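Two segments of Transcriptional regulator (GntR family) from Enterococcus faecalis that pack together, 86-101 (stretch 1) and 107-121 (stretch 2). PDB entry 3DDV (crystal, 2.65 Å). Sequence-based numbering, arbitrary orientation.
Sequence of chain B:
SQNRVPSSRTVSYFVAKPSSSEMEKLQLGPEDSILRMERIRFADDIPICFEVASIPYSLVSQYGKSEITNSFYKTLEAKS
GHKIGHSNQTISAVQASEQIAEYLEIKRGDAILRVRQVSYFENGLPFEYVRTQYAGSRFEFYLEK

Stretch 1 (86-101) HSNQTISAVQASEQIA
Stretch 2 107-121: KRGDAILRVRQVSYF

Strands 86-95 and 111-121 pair antiparallel, their axes at 146°, and the two stretches bury 1265 Å² between them. Asn88 faces Val118, Thr90 Arg116, Ser92 Arg114 and Val94 Ile112 as hydrogen-bonded pairs, all with extended phi/psi near -110 to -145/115 to 175. Thr90 N gives to Arg116 O (2.9 Å) and Arg116 N to Thr90 O (3.1 Å); Ser92 N to Arg114 O (2.9 Å) and Arg114 N to Ser92 O (2.7 Å); Val94 N to Ile112 O (2.8 Å) and Ile112 N to Val94 O (2.6 Å). CA-H...O contacts run from residues of the non-hydrogen-bonded pairs to carbonyls of neighboring residues, as from Ala93 CA to Ile112 O (3.2 Å).

Past Gln95 and Ala111 the pairing runs on into a type II turn, Lys107 to Asp110, that leads into the second strand. Ala96 N donates to Asp110 O (2.6 Å), and Gly109 N to Ala96 O (3.0 Å). Gly109, at phi/psi 98/-30, must be glycine, since a CB would jam against the preceding carbonyl. Asp110 OD2 accepts from Lys107 N (3.2 Å), bracing the turn. Beyond the strand, Ser97 (chi1 p) caps the helix, its OG accepting from Ile100 N (3.1 Å).

Buried apolar side chains suit both faces. On one, Ile91 (m, t) sets CG2 3.5 Å from CD1 of Leu113 (t, p). On the other, Ile112 (m, m) places CD1 4.1 Å from Ile100 CG2 and CG1 3.9 Å from CB of buried Ala96, which points toward stretch 2.

Among polar side chains, Gln89 (m, t) gives a weak bond from NE2 to Gln117 OE1 (3.1 Å), amides suiting both donor and acceptor roles. Arg114 (t, t, p) lays its guanidinium with one face over Ser92 OG; a water accepts from Arg114 NE (3.3 Å) and donates to Thr90 O (2.8 Å). Glu98 (t, t) and Arg108 (t) form a long salt bridge, OE1 to NH1 4.0 Å; both are exposed, so their charges can meet solvent.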

ATOM      1  N   HIS B  86     -15.569   6.167 -21.677  1.00 64.41           N
ATOM      2  CA  HIS B  86     -14.875   6.114 -20.396  1.00 64.33           C
ATOM      3  C   HIS B  86     -14.508   7.494 -19.874  1.00 63.87           C
ATOM      4  O   HIS B  86     -14.472   8.472 -20.625  1.00 64.68           O
ATOM      5  CB  HIS B  86     -13.613   5.256 -20.530  1.00 65.12           C
ATOM      6  CG  HIS B  86     -13.917   3.813 -20.810  1.00 68.01           C
ATOM      7  ND1 HIS B  86     -13.184   3.049 -21.702  1.00 70.34           N
ATOM      8  CD2 HIS B  86     -14.911   3.006 -20.350  1.00 69.08           C
ATOM      9  CE1 HIS B  86     -13.708   1.834 -21.769  1.00 70.57           C
ATOM     10  NE2 HIS B  86     -14.758   1.784 -20.962  1.00 69.63           N
ATOM     11  N   SER B  87     -14.226   7.582 -18.583  1.00 62.43           N
ATOM     12  CA  SER B  87     -13.580   8.775 -18.041  1.00 60.99           C
ATOM     13  C   SER B  87     -12.545   8.331 -17.017  1.00 59.77           C
ATOM     14  O   SER B  87     -12.544   7.188 -16.565  1.00 59.93           O
ATOM     15  CB  SER B  87     -14.598   9.728 -17.421  1.00 60.91           C
ATOM     16  OG  SER B  87     -15.029   9.189 -16.189  1.00 62.22           O
ATOM     17  N   ASN B  88     -11.611   9.213 -16.701  1.00 58.14           N
ATOM     18  CA  ASN B  88     -10.660   8.921 -15.653  1.00 56.49           C
ATOM     19  C   ASN B  88     -10.322  10.175 -14.826  1.00 54.58           C
ATOM     20  O   ASN B  88     -10.502  11.303 -15.257  1.00 54.18           O
ATOM     21  CB  ASN B  88      -9.480   8.121 -16.217  1.00 56.62           C
ATOM     22  CG  ASN B  88      -8.601   8.920 -17.105  1.00 59.15           C
ATOM     23  OD1 ASN B  88      -7.948   9.879 -16.648  1.00 63.48           O
ATOM     24  ND2 ASN B  88      -8.525   8.530 -18.384  1.00 60.78           N
ATOM     25  N   GLN B  89      -9.946   9.962 -13.588  1.00 52.67           N
ATOM     26  CA  GLN B  89      -9.888  11.014 -12.603  1.00 51.84           C
ATOM     27  C   GLN B  89      -8.651  10.831 -11.759  1.00 50.38           C
ATOM     28  O   GLN B  89      -8.255   9.723 -11.472  1.00 49.53           O
ATOM     29  CB  GLN B  89     -11.105  10.910 -11.699  1.00 51.40           C
ATOM     30  CG  GLN B  89     -12.331  11.508 -12.253  1.00 51.50           C
ATOM     31  CD  GLN B  89     -13.551  11.089 -11.485  1.00 52.26           C
ATOM     32  OE1 GLN B  89     -13.613   9.938 -11.018  1.00 55.51           O
ATOM     33  NE2 GLN B  89     -14.539  11.998 -11.352  1.00 44.23           N
ATOM     34  N   THR B  90      -8.054  11.928 -11.350  1.00 50.07           N
ATOM     35  CA  THR B  90      -6.868  11.893 -10.513  1.00 50.31           C
ATOM     36  C   THR B  90      -7.140  12.855  -9.398  1.00 50.10           C
ATOM     37  O   THR B  90      -7.329  14.049  -9.633  1.00 51.56           O
ATOM     38  CB  THR B  90      -5.610  12.291 -11.294  1.00 50.38           C
ATOM     39  OG1 THR B  90      -5.540  11.489 -12.477  1.00 51.12           O
ATOM     40  CG2 THR B  90      -4.319  12.069 -10.472  1.00 49.21           C
ATOM     41  N   ILE B  91      -7.214  12.315  -8.190  1.00 49.46           N
ATOM     42  CA  ILE B  91      -7.601  13.067  -7.018  1.00 49.05           C
ATOM     43  C   ILE B  91      -6.394  13.378  -6.166  1.00 48.72           C
ATOM     44  O   ILE B  91      -5.637  12.495  -5.840  1.00 48.31           O
ATOM     45  CB  ILE B  91      -8.589  12.272  -6.197  1.00 49.09           C
ATOM     46  CG1 ILE B  91      -9.752  11.836  -7.095  1.00 48.77           C
ATOM     47  CG2 ILE B  91      -9.088  13.096  -5.014  1.00 48.53           C
ATOM     48  CD1 ILE B  91     -10.701  10.988  -6.355  1.00 49.36           C
ATOM     49  N   SER B  92      -6.197  14.649  -5.841  1.00 48.65           N
ATOM     50  CA  SER B  92      -5.099  15.039  -4.967  1.00 48.92           C
ATOM     51  C   SER B  92      -5.574  16.142  -4.066  1.00 48.69           C
ATOM     52  O   SER B  92      -6.679  16.620  -4.199  1.00 48.83           O
ATOM     53  CB  SER B  92      -3.913  15.523  -5.794  1.00 48.51           C
ATOM     54  OG  SER B  92      -4.317  16.553  -6.684  1.00 48.47           O
ATOM     55  N   ALA B  93      -4.716  16.532  -3.151  1.00 49.88           N
ATOM     56  CA  ALA B  93      -4.980  17.557  -2.176  1.00 50.89           C
ATOM     57  C   ALA B  93      -3.975  18.696  -2.379  1.00 51.92           C
ATOM     58  O   ALA B  93      -2.810  18.458  -2.543  1.00 51.99           O
ATOM     59  CB  ALA B  93      -4.818  16.985  -0.825  1.00 50.66           C
ATOM     60  N   VAL B  94      -4.441  19.934  -2.358  1.00 53.30           N
ATOM     61  CA  VAL B  94      -3.602  21.084  -2.628  1.00 54.08           C
ATOM     62  C   VAL B  94      -4.017  22.269  -1.761  1.00 54.83           C
ATOM     63  O   VAL B  94      -5.152  22.392  -1.374  1.00 54.71           O
ATOM     64  CB  VAL B  94      -3.716  21.453  -4.111  1.00 54.37           C
ATOM     65  CG1 VAL B  94      -3.109  22.781  -4.372  1.00 55.01           C
ATOM     66  CG2 VAL B  94      -2.995  20.401  -4.939  1.00 54.26           C
ATOM     67  N   GLN B  95      -3.084  23.149  -1.455  1.00 56.09           N
ATOM     68  CA  GLN B  95      -3.430  24.400  -0.759  1.00 56.95           C
ATOM     69  C   GLN B  95      -4.104  25.408  -1.678  1.00 57.26           C
ATOM     70  O   GLN B  95      -3.730  25.516  -2.830  1.00 57.40           O
ATOM     71  CB  GLN B  95      -2.159  25.041  -0.227  1.00 57.33           C
ATOM     72  CG  GLN B  95      -1.224  24.072   0.436  1.00 58.13           C
ATOM     73  CD  GLN B  95      -0.408  24.767   1.447  1.00 60.37           C
ATOM     74  OE1 GLN B  95       0.703  25.172   1.168  1.00 61.67           O
ATOM     75  NE2 GLN B  95      -0.985  24.993   2.622  1.00 62.95           N
ATOM     76  N   ALA B  96      -5.061  26.173  -1.172  1.00 58.08           N
ATOM     77  CA  ALA B  96      -5.726  27.206  -1.991  1.00 58.74           C
ATOM     78  C   ALA B  96      -4.769  28.321  -2.341  1.00 59.31           C
ATOM     79  O   ALA B  96      -4.073  28.831  -1.468  1.00 59.39           O
ATOM     80  CB  ALA B  96      -6.893  27.771  -1.259  1.00 58.50           C
ATOM     81  N   SER B  97      -4.705  28.674  -3.623  1.00 60.42           N
ATOM     82  CA  SER B  97      -3.994  29.889  -4.073  1.00 61.00           C
ATOM     83  C   SER B  97      -4.794  31.147  -3.676  1.00 62.02           C
ATOM     84  O   SER B  97      -5.969  31.074  -3.248  1.00 62.18           O
ATOM     85  CB  SER B  97      -3.771  29.871  -5.575  1.00 60.27           C
ATOM     86  OG  SER B  97      -4.969  30.213  -6.240  1.00 60.13           O
ATOM     87  N   GLU B  98      -4.155  32.305  -3.800  1.00 63.43           N
ATOM     88  CA  GLU B  98      -4.807  33.548  -3.413  1.00 63.96           C
ATOM     89  C   GLU B  98      -6.071  33.661  -4.227  1.00 63.92           C
ATOM     90  O   GLU B  98      -7.156  33.909  -3.708  1.00 64.26           O
ATOM     91  CB  GLU B  98      -3.891  34.717  -3.716  1.00 64.18           C
ATOM     92  CG  GLU B  98      -4.445  36.116  -3.367  1.00 65.28           C
ATOM     93  CD  GLU B  98      -3.619  37.221  -4.087  1.00 67.67           C
ATOM     94  OE1 GLU B  98      -2.385  37.012  -4.360  1.00 70.33           O
ATOM     95  OE2 GLU B  98      -4.216  38.291  -4.396  1.00 73.63           O
ATOM     96  N   GLN B  99      -5.887  33.433  -5.521  1.00 64.07           N
ATOM     97  CA  GLN B  99      -6.943  33.472  -6.522  1.00 63.67           C
ATOM     98  C   GLN B  99      -8.127  32.544  -6.206  1.00 63.32           C
ATOM     99  O   GLN B  99      -9.283  32.979  -6.091  1.00 63.41           O
ATOM    100  CB  GLN B  99      -6.304  33.106  -7.874  1.00 63.80           C
ATOM    101  CG  GLN B  99      -7.219  33.199  -9.043  1.00 64.58           C
ATOM    102  CD  GLN B  99      -7.858  34.577  -9.161  1.00 68.17           C
ATOM    103  OE1 GLN B  99      -8.812  34.937  -8.406  1.00 67.56           O
ATOM    104  NE2 GLN B  99      -7.340  35.373 -10.126  1.00 68.03           N
ATOM    105  N   ILE B 100      -7.831  31.259  -6.048  1.00 62.96           N
ATOM    106  CA  ILE B 100      -8.877  30.286  -5.731  1.00 62.69           C
ATOM    107  C   ILE B 100      -9.476  30.552  -4.367  1.00 62.13           C
ATOM    108  O   ILE B 100     -10.648  30.293  -4.152  1.00 62.00           O
ATOM    109  CB  ILE B 100      -8.377  28.821  -5.888  1.00 62.67           C
ATOM    110  CG1 ILE B 100      -8.598  28.391  -7.344  1.00 61.31           C
ATOM    111  CG2 ILE B 100      -9.117  27.876  -4.917  1.00 61.97           C
ATOM    112  CD1 ILE B 100      -7.606  27.467  -7.819  1.00 59.86           C
ATOM    113  N   ALA B 101      -8.684  31.108  -3.464  1.00 61.83           N
ATOM    114  CA  ALA B 101      -9.223  31.544  -2.195  1.00 62.17           C
ATOM    115  C   ALA B 101     -10.295  32.633  -2.412  1.00 62.19           C
ATOM    116  O   ALA B 101     -11.418  32.507  -1.878  1.00 60.67           O
ATOM    117  CB  ALA B 101      -8.122  32.038  -1.315  1.00 61.70           C
ATOM    118  N   LYS B 107      -9.415  31.071   2.654  1.00 66.52           N
ATOM    119  CA  LYS B 107      -8.086  31.727   2.821  1.00 66.94           C
ATOM    120  C   LYS B 107      -6.967  31.053   2.025  1.00 66.62           C
ATOM    121  O   LYS B 107      -6.984  29.830   1.931  1.00 66.80           O
ATOM    122  CB  LYS B 107      -7.692  31.702   4.311  1.00 67.40           C
ATOM    123  CG  LYS B 107      -8.829  32.142   5.293  1.00 69.02           C
ATOM    124  CD  LYS B 107      -8.302  32.943   6.564  1.00 69.15           C
ATOM    125  CE  LYS B 107      -9.408  33.843   7.242  1.00 69.46           C
ATOM    126  NZ  LYS B 107     -10.283  33.112   8.220  1.00 70.41           N
ATOM    127  N   ARG B 108      -5.993  31.823   1.494  1.00 66.31           N
ATOM    128  CA  ARG B 108      -4.745  31.248   0.919  1.00 66.14           C
ATOM    129  C   ARG B 108      -4.351  30.184   1.959  1.00 65.64           C
ATOM    130  O   ARG B 108      -4.578  30.377   3.156  1.00 65.83           O
ATOM    131  CB  ARG B 108      -3.599  32.323   0.613  1.00 66.38           C
ATOM    132  CG  ARG B 108      -2.211  31.841  -0.137  1.00 67.02           C
ATOM    133  CD  ARG B 108      -1.632  32.728  -1.431  1.00 68.03           C
ATOM    134  NE  ARG B 108      -0.803  31.945  -2.455  1.00 70.42           N
ATOM    135  CZ  ARG B 108      -0.626  32.202  -3.789  1.00 69.42           C
ATOM    136  NH1 ARG B 108      -1.170  33.226  -4.378  1.00 71.23           N
ATOM    137  NH2 ARG B 108       0.112  31.424  -4.577  1.00 68.63           N
ATOM    138  N   GLY B 109      -3.876  29.028   1.502  1.00 64.45           N
ATOM    139  CA  GLY B 109      -3.433  27.994   2.396  1.00 63.52           C
ATOM    140  C   GLY B 109      -4.448  26.905   2.647  1.00 62.89           C
ATOM    141  O   GLY B 109      -4.072  25.768   2.911  1.00 63.61           O
ATOM    142  N   ASP B 110      -5.727  27.231   2.581  1.00 61.84           N
ATOM    143  CA  ASP B 110      -6.773  26.281   2.931  1.00 60.95           C
ATOM    144  C   ASP B 110      -6.766  25.073   2.023  1.00 59.30           C
ATOM    145  O   ASP B 110      -6.258  25.108   0.928  1.00 59.02           O
ATOM    146  CB  ASP B 110      -8.158  26.956   2.881  1.00 62.00           C
ATOM    147  CG  ASP B 110      -8.512  27.680   4.164  1.00 63.76           C
ATOM    148  OD1 ASP B 110      -7.724  27.562   5.113  1.00 67.38           O
ATOM    149  OD2 ASP B 110      -9.575  28.348   4.232  1.00 67.68           O
ATOM    150  N   ALA B 111      -7.372  24.009   2.503  1.00 58.06           N
ATOM    151  CA  ALA B 111      -7.231  22.685   1.919  1.00 57.38           C
ATOM    152  C   ALA B 111      -8.160  22.449   0.751  1.00 56.72           C
ATOM    153  O   ALA B 111      -9.391  22.535   0.907  1.00 57.57           O
ATOM    154  CB  ALA B 111      -7.525  21.636   2.991  1.00 57.21           C
ATOM    155  N   ILE B 112      -7.592  22.071  -0.395  1.00 55.21           N
ATOM    156  CA  ILE B 112      -8.378  21.870  -1.623  1.00 54.33           C
ATOM    157  C   ILE B 112      -8.308  20.443  -2.083  1.00 53.15           C
ATOM    158  O   ILE B 112      -7.243  19.861  -2.126  1.00 51.53           O
ATOM    159  CB  ILE B 112      -7.863  22.727  -2.795  1.00 53.69           C
ATOM    160  CG1 ILE B 112      -8.108  24.234  -2.528  1.00 52.77           C
ATOM    161  CG2 ILE B 112      -8.486  22.250  -4.056  1.00 53.76           C
ATOM    162  CD1 ILE B 112      -9.578  24.655  -2.403  1.00 49.92           C
ATOM    163  N   LEU B 113      -9.461  19.880  -2.412  1.00 53.06           N
ATOM    164  CA  LEU B 113      -9.492  18.565  -3.017  1.00 53.03           C
ATOM    165  C   LEU B 113      -9.537  18.836  -4.495  1.00 53.23           C
ATOM    166  O   LEU B 113     -10.470  19.492  -4.989  1.00 52.53           O
ATOM    167  CB  LEU B 113     -10.733  17.750  -2.612  1.00 53.10           C
ATOM    168  CG  LEU B 113     -10.689  16.381  -3.293  1.00 52.79           C
ATOM    169  CD1 LEU B 113      -9.739  15.497  -2.492  1.00 54.51           C
ATOM    170  CD2 LEU B 113     -12.011  15.766  -3.454  1.00 51.36           C
ATOM    171  N   ARG B 114      -8.540  18.320  -5.198  1.00 53.46           N
ATOM    172  CA  ARG B 114      -8.414  18.588  -6.608  1.00 53.18           C
ATOM    173  C   ARG B 114      -8.722  17.379  -7.394  1.00 51.52           C
ATOM    174  O   ARG B 114      -8.171  16.327  -7.161  1.00 50.99           O
ATOM    175  CB  ARG B 114      -7.007  18.968  -6.964  1.00 53.98           C
ATOM    176  CG  ARG B 114      -6.942  19.482  -8.399  1.00 55.81           C
ATOM    177  CD  ARG B 114      -5.694  20.244  -8.664  1.00 56.37           C
ATOM    178  NE  ARG B 114      -4.713  19.275  -9.024  1.00 62.18           N
ATOM    179  CZ  ARG B 114      -3.415  19.394  -8.771  1.00 66.73           C
ATOM    180  NH1 ARG B 114      -2.965  20.472  -8.143  1.00 69.41           N
ATOM    181  NH2 ARG B 114      -2.561  18.428  -9.142  1.00 65.56           N
ATOM    182  N   VAL B 115      -9.578  17.544  -8.371  1.00 50.91           N
ATOM    183  CA  VAL B 115      -9.869  16.458  -9.281  1.00 50.00           C
ATOM    184  C   VAL B 115      -9.581  16.935 -10.675  1.00 50.21           C
ATOM    185  O   VAL B 115     -10.115  17.935 -11.101  1.00 51.89           O
ATOM    186  CB  VAL B 115     -11.350  16.026  -9.210  1.00 48.85           C
ATOM    187  CG1 VAL B 115     -11.581  14.791 -10.088  1.00 43.80           C
ATOM    188  CG2 VAL B 115     -11.698  15.771  -7.812  1.00 46.27           C
ATOM    189  N   ARG B 116      -8.745  16.207 -11.376  1.00 49.80           N
ATOM    190  CA  ARG B 116      -8.549  16.430 -12.768  1.00 49.49           C
ATOM    191  C   ARG B 116      -9.095  15.231 -13.496  1.00 48.86           C
ATOM    192  O   ARG B 116      -8.777  14.097 -13.164  1.00 48.25           O
ATOM    193  CB  ARG B 116      -7.063  16.504 -13.074  1.00 49.87           C
ATOM    194  CG  ARG B 116      -6.299  17.680 -12.456  1.00 51.66           C
ATOM    195  CD  ARG B 116      -5.137  17.904 -13.296  1.00 56.96           C
ATOM    196  NE  ARG B 116      -3.935  18.366 -12.626  1.00 59.39           N
ATOM    197  CZ  ARG B 116      -3.621  19.641 -12.469  1.00 62.41           C
ATOM    198  NH1 ARG B 116      -4.468  20.641 -12.856  1.00 66.08           N
ATOM    199  NH2 ARG B 116      -2.469  19.917 -11.888  1.00 60.95           N
ATOM    200  N   GLN B 117      -9.816  15.491 -14.568  1.00 48.71           N
ATOM    201  CA  GLN B 117     -10.495  14.445 -15.286  1.00 48.56           C
ATOM    202  C   GLN B 117     -10.425  14.628 -16.799  1.00 48.14           C
ATOM    203  O   GLN B 117     -10.564  15.735 -17.264  1.00 48.86           O
ATOM    204  CB  GLN B 117     -11.915  14.506 -14.846  1.00 48.45           C
ATOM    205  CG  GLN B 117     -12.921  14.109 -15.858  1.00 50.00           C
ATOM    206  CD  GLN B 117     -14.303  13.975 -15.201  1.00 49.66           C
ATOM    207  OE1 GLN B 117     -14.455  13.527 -14.048  1.00 49.02           O
ATOM    208  NE2 GLN B 117     -15.299  14.422 -15.919  1.00 52.07           N
ATOM    209  N   VAL B 118     -10.187  13.538 -17.534  1.00 47.34           N
ATOM    210  CA  VAL B 118     -10.410  13.467 -18.979  1.00 46.98           C
ATOM    211  C   VAL B 118     -11.551  12.500 -19.295  1.00 47.59           C
ATOM    212  O   VAL B 118     -11.604  11.425 -18.729  1.00 48.49           O
ATOM    213  CB  VAL B 118      -9.190  12.985 -19.737  1.00 45.57           C
ATOM    214  CG1 VAL B 118      -9.490  12.992 -21.220  1.00 43.48           C
ATOM    215  CG2 VAL B 118      -8.027  13.849 -19.427  1.00 41.77           C
ATOM    216  N   SER B 119     -12.434  12.873 -20.210  1.00 48.06           N
ATOM    217  CA  SER B 119     -13.558  12.043 -20.579  1.00 48.99           C
ATOM    218  C   SER B 119     -13.500  11.802 -22.060  1.00 50.78           C
ATOM    219  O   SER B 119     -13.062  12.668 -22.836  1.00 51.04           O
ATOM    220  CB  SER B 119     -14.886  12.729 -20.271  1.00 49.20           C
ATOM    221  OG  SER B 119     -14.975  13.070 -18.908  1.00 49.66           O
ATOM    222  N   TYR B 120     -13.977  10.630 -22.460  1.00 52.36           N
ATOM    223  CA  TYR B 120     -13.810  10.179 -23.829  1.00 53.81           C
ATOM    224  C   TYR B 120     -15.116   9.728 -24.462  1.00 54.45           C
ATOM    225  O   TYR B 120     -16.033   9.280 -23.777  1.00 54.84           O
ATOM    226  CB  TYR B 120     -12.837   8.998 -23.849  1.00 53.34           C
ATOM    227  CG  TYR B 120     -11.507   9.284 -23.245  1.00 52.23           C
ATOM    228  CD1 TYR B 120     -10.426   9.612 -24.044  1.00 52.04           C
ATOM    229  CD2 TYR B 120     -11.326   9.225 -21.884  1.00 51.06           C
ATOM    230  CE1 TYR B 120      -9.180   9.873 -23.494  1.00 51.37           C
ATOM    231  CE2 TYR B 120     -10.096   9.500 -21.321  1.00 52.14           C
ATOM    232  CZ  TYR B 120      -9.031   9.815 -22.130  1.00 51.73           C
ATOM    233  OH  TYR B 120      -7.816  10.085 -21.568  1.00 53.17           O
ATOM    234  N   PHE B 121     -15.189   9.784 -25.784  1.00 55.53           N
ATOM    235  CA  PHE B 121     -16.281   9.103 -26.453  1.00 56.46           C
ATOM    236  C   PHE B 121     -16.048   7.580 -26.454  1.00 57.56           C
ATOM    237  O   PHE B 121     -14.894   7.096 -26.374  1.00 58.10           O
ATOM    238  CB  PHE B 121     -16.475   9.638 -27.881  1.00 56.48           C
ATOM    239  CG  PHE B 121     -17.069  11.017 -27.923  1.00 55.95           C
ATOM    240  CD1 PHE B 121     -18.084  11.392 -27.029  1.00 57.46           C
ATOM    241  CD2 PHE B 121     -16.630  11.945 -28.841  1.00 55.91           C
ATOM    242  CE1 PHE B 121     -18.659  12.676 -27.075  1.00 56.87           C
ATOM    243  CE2 PHE B 121     -17.187  13.223 -28.891  1.00 56.28           C
ATOM    244  CZ  PHE B 121     -18.206  13.588 -28.014  1.00 56.73           C
TER
HETATM  245  O   HOH W   1      -5.622  16.126  -8.897  1.00 50.21           O